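Local coordinates for protein tryptophan decarboxylase 1 (Oryza sativa subsp. japonica, PDB 6KHO) that decarboxylates L-tryptophan to tryptamine and 5-hydroxytryptophan to serotonin as a homodimer that uses pyridoxal 5'-phosphate, at residues Val270-Val278 and Val429-Cys437. Sequence-based numbering, arbitrary orientation.
Sequences VGTTSSNAV and VPRNFALVC. With PLP (pyridoxal-5'-phosphate), chain C.
Asn432 reaches over to the backbone of Asn276 and makes the one direct hydrogen bond between the loop 270-278 and the segment 429-437. Its ND2 lies 2.9 Å from Asn276 O, at an N-H...O angle of 155°, with the acceptor in the plane of the Asn432 amide. CG of Asn432 stands beside its own backbone N (chi1 -68°), which brings the amide up to that carbonyl. Two waters add indirect links: water 1 lies within hydrogen-bonding distance of Ser275 O and Pro430 O and, at a longer 3.3 Å, of Asn432 N, while water 2 bridges Ser275 O, a long 3.3 Å away, and Leu435 O.

Van der Waals contacts make up the rest. The side chain of Asn276 points into the 429-437 turn, between Phe433 and Leu435; its amide sits at the edge of the Phe433 ring, the two planes 84° apart, and its CG is 3.8 Å from Leu435 CD2. Farther round the same ring edge, Val278 CG2 makes an apolar contact with Phe433 CE2 at 3.8 Å. At the other end, Cys437 SG rests 3.8 Å from Ser275 CA, and the CG2 branch of Val429 packs 3.9 Å from Ser275 CB.

The loop folds back on itself, Ala277 O accepting from both Gly271 N and Thr272 N, and Ala277 N binding Thr272 OG1 at 2.8 Å. Gly271 and Thr273 line the PLP pocket; Asn276, though turned toward 429-437, also touches Phe104, which binds serotonin.

The contact thus ties the seven-stranded core of the large, fold-type I PLP domain, through the loop between strand 262-269 and helix 281-289, to strand 435-440 of a four-stranded antiparallel sheet consistent with the smaller C-terminal domain. From neighbouring strand 481-487, Arg485 hydrogen-bonds Thr273 O and Ser274 O; helix 328-331 places Trp331 against Phe433, and helix 386-420 packs against Arg431.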
loop_
_atom_site.group_PDB
_atom_site.type_symbol
_atom_site.label_atom_id
_atom_site.label_comp_id
_atom_site.label_asym_id
_atom_site.label_seq_id
_atom_site.Cartn_x
_atom_site.Cartn_y
_atom_site.Cartn_z
ATOM N N VAL A 270 -17.834 3.833 13.507
ATOM C CA VAL A 270 -18.544 5.105 13.437
ATOM C C VAL A 270 -18.755 5.410 11.957
ATOM O O VAL A 270 -17.827 5.839 11.256
ATOM C CB VAL A 270 -17.785 6.229 14.149
ATOM C CG1 VAL A 270 -18.527 7.557 13.983
ATOM C CG2 VAL A 270 -17.613 5.889 15.624
ATOM N N GLY A 271 -19.980 5.194 11.472
ATOM C CA GLY A 271 -20.290 5.410 10.068
ATOM C C GLY A 271 -20.173 4.144 9.235
ATOM O O GLY A 271 -19.299 4.035 8.368
ATOM N N THR A 272 -21.057 3.182 9.468
ATOM C CA THR A 272 -20.943 1.908 8.771
ATOM C C THR A 272 -21.174 2.091 7.273
ATOM O O THR A 272 -21.826 3.034 6.827
ATOM C CB THR A 272 -21.958 0.888 9.297
ATOM O OG1 THR A 272 -23.280 1.382 9.063
ATOM C CG2 THR A 272 -21.752 0.605 10.793
ATOM N N THR A 273 -20.656 1.136 6.498
ATOM C CA THR A 273 -20.687 1.248 5.044
ATOM C C THR A 273 -22.109 1.158 4.503
ATOM O O THR A 273 -22.479 1.895 3.580
ATOM C CB THR A 273 -19.816 0.156 4.426
ATOM O OG1 THR A 273 -18.462 0.311 4.878
ATOM C CG2 THR A 273 -19.839 0.252 2.912
ATOM N N SER A 274 -22.921 0.259 5.058
ATOM C CA SER A 274 -24.258 0.038 4.514
ATOM C C SER A 274 -25.157 1.250 4.733
ATOM O O SER A 274 -25.667 1.839 3.775
ATOM C CB SER A 274 -24.882 -1.214 5.136
ATOM O OG SER A 274 -26.201 -1.384 4.651
ATOM N N SER A 275 -25.358 1.646 5.993
ATOM C CA SER A 275 -26.369 2.643 6.312
ATOM C C SER A 275 -25.867 3.752 7.231
ATOM O O SER A 275 -26.687 4.504 7.772
ATOM C CB SER A 275 -27.596 1.959 6.939
ATOM O OG SER A 275 -27.321 1.512 8.257
ATOM N N ASN A 276 -24.550 3.888 7.411
ATOM C CA ASN A 276 -23.977 4.905 8.299
ATOM C C ASN A 276 -24.522 4.791 9.721
ATOM O O ASN A 276 -24.820 5.792 10.371
ATOM C CB ASN A 276 -24.198 6.313 7.754
ATOM C CG ASN A 276 -23.094 6.751 6.815
ATOM O OD1 ASN A 276 -22.130 6.010 6.582
ATOM N ND2 ASN A 276 -23.218 7.958 6.278
ATOM N N ALA A 277 -24.653 3.561 10.207
ATOM C CA ALA A 277 -24.902 3.371 11.625
ATOM C C ALA A 277 -23.666 3.793 12.421
ATOM O O ALA A 277 -22.545 3.828 11.901
ATOM C CB ALA A 277 -25.266 1.913 11.915
ATOM N N VAL A 278 -23.875 4.121 13.698
ATOM C CA VAL A 278 -22.797 4.591 14.568
ATOM C C VAL A 278 -22.826 3.792 15.861
ATOM O O VAL A 278 -23.808 3.859 16.607
ATOM C CB VAL A 278 -22.910 6.091 14.875
ATOM C CG1 VAL A 278 -21.903 6.467 15.951
ATOM C CG2 VAL A 278 -22.682 6.926 13.598
ATOM N N VAL A 429 -33.383 4.735 7.177
ATOM C CA VAL A 429 -32.777 4.987 8.485
ATOM C C VAL A 429 -32.530 6.484 8.614
ATOM O O VAL A 429 -32.526 7.212 7.612
ATOM C CB VAL A 429 -31.461 4.195 8.681
ATOM C CG1 VAL A 429 -31.698 2.689 8.610
ATOM C CG2 VAL A 429 -30.390 4.653 7.660
ATOM N N PRO A 430 -32.325 6.978 9.837
ATOM C CA PRO A 430 -31.938 8.388 9.989
ATOM C C PRO A 430 -30.603 8.647 9.308
ATOM O O PRO A 430 -29.724 7.784 9.278
ATOM C CB PRO A 430 -31.837 8.574 11.509
ATOM C CG PRO A 430 -32.615 7.437 12.099
ATOM C CD PRO A 430 -32.499 6.302 11.135
ATOM N N ARG A 431 -30.466 9.843 8.735
ATOM C CA ARG A 431 -29.244 10.243 8.041
ATOM C C ARG A 431 -28.312 10.934 9.033
ATOM O O ARG A 431 -28.660 11.980 9.589
ATOM C CB ARG A 431 -29.567 11.166 6.861
ATOM C CG ARG A 431 -28.341 11.757 6.134
ATOM C CD ARG A 431 -28.671 13.086 5.445
ATOM N NE ARG A 431 -29.259 14.030 6.388
ATOM C CZ ARG A 431 -28.571 14.695 7.315
ATOM N NH1 ARG A 431 -27.255 14.535 7.416
ATOM N NH2 ARG A 431 -29.198 15.516 8.148
ATOM N N ASN A 432 -27.133 10.346 9.262
ATOM C CA ASN A 432 -26.147 10.948 10.157
ATOM C C ASN A 432 -25.142 11.836 9.432
ATOM O O ASN A 432 -24.672 12.828 10.007
ATOM C CB ASN A 432 -25.383 9.858 10.916
ATOM C CG ASN A 432 -26.256 9.122 11.909
ATOM O OD1 ASN A 432 -26.972 9.745 12.684
ATOM N ND2 ASN A 432 -26.212 7.788 11.877
ATOM N N PHE A 433 -24.796 11.504 8.191
ATOM C CA PHE A 433 -23.731 12.214 7.491
ATOM C C PHE A 433 -24.191 12.611 6.094
ATOM O O PHE A 433 -25.188 13.327 5.966
ATOM C CB PHE A 433 -22.471 11.345 7.488
ATOM C CG PHE A 433 -22.065 10.903 8.882
ATOM C CD1 PHE A 433 -21.509 11.812 9.774
ATOM C CD2 PHE A 433 -22.290 9.605 9.313
ATOM C CE1 PHE A 433 -21.157 11.422 11.062
ATOM C CE2 PHE A 433 -21.941 9.200 10.598
ATOM C CZ PHE A 433 -21.374 10.111 11.476
ATOM N N ALA A 434 -23.495 12.174 5.041
ATOM C CA ALA A 434 -23.852 12.584 3.685
ATOM C C ALA A 434 -24.397 11.428 2.854
ATOM O O ALA A 434 -24.430 11.515 1.620
ATOM C CB ALA A 434 -22.657 13.233 2.980
ATOM N N LEU A 435 -24.829 10.349 3.502
ATOM C CA LEU A 435 -25.423 9.203 2.830
ATOM C C LEU A 435 -26.896 9.113 3.212
ATOM O O LEU A 435 -27.241 9.171 4.401
ATOM C CB LEU A 435 -24.698 7.906 3.197
ATOM C CG LEU A 435 -25.377 6.574 2.847
ATOM C CD1 LEU A 435 -25.176 6.219 1.370
ATOM C CD2 LEU A 435 -24.867 5.459 3.748
ATOM N N VAL A 436 -27.756 8.970 2.206
ATOM C CA VAL A 436 -29.193 8.796 2.405
ATOM C C VAL A 436 -29.571 7.408 1.911
ATOM O O VAL A 436 -29.250 7.039 0.775
ATOM C CB VAL A 436 -30.004 9.875 1.666
ATOM C CG1 VAL A 436 -31.492 9.561 1.750
ATOM C CG2 VAL A 436 -29.710 11.247 2.229
ATOM N N CYS A 437 -30.252 6.639 2.755
ATOM C CA CYS A 437 -30.775 5.338 2.361
ATOM C C CYS A 437 -32.280 5.473 2.146
ATOM O O CYS A 437 -32.992 5.966 3.025
ATOM C CB CYS A 437 -30.472 4.272 3.421
ATOM S SG CYS A 437 -28.715 3.785 3.590
HETATM N N1 PLP C . -14.485 0.492 6.766
HETATM C C2 PLP C . -15.397 1.490 6.487
HETATM C C2A PLP C . -16.383 1.959 7.512
HETATM C C3 PLP C . -15.412 2.076 5.231
HETATM O O3 PLP C . -16.316 3.068 4.959
HETATM C C4 PLP C . -14.504 1.673 4.259
HETATM C C4A PLP C . -14.261 2.540 3.057
HETATM C C5 PLP C . -13.589 0.669 4.538
HETATM C C6 PLP C . -13.585 0.076 5.798
HETATM C C5A PLP C . -12.635 0.255 3.436
HETATM O O4P PLP C . -11.566 -0.544 3.884
HETATM P P PLP C . -10.168 -0.607 3.058
HETATM O O1P PLP C . -10.425 -0.859 1.597
HETATM O O2P PLP C . -9.344 -1.708 3.678
HETATM O O3P PLP C . -9.412 0.707 3.149
HETATM O O HOH W 1 -27.215 7.181 8.443
HETATM O O HOH W 2 -28.050 6.758 5.805
#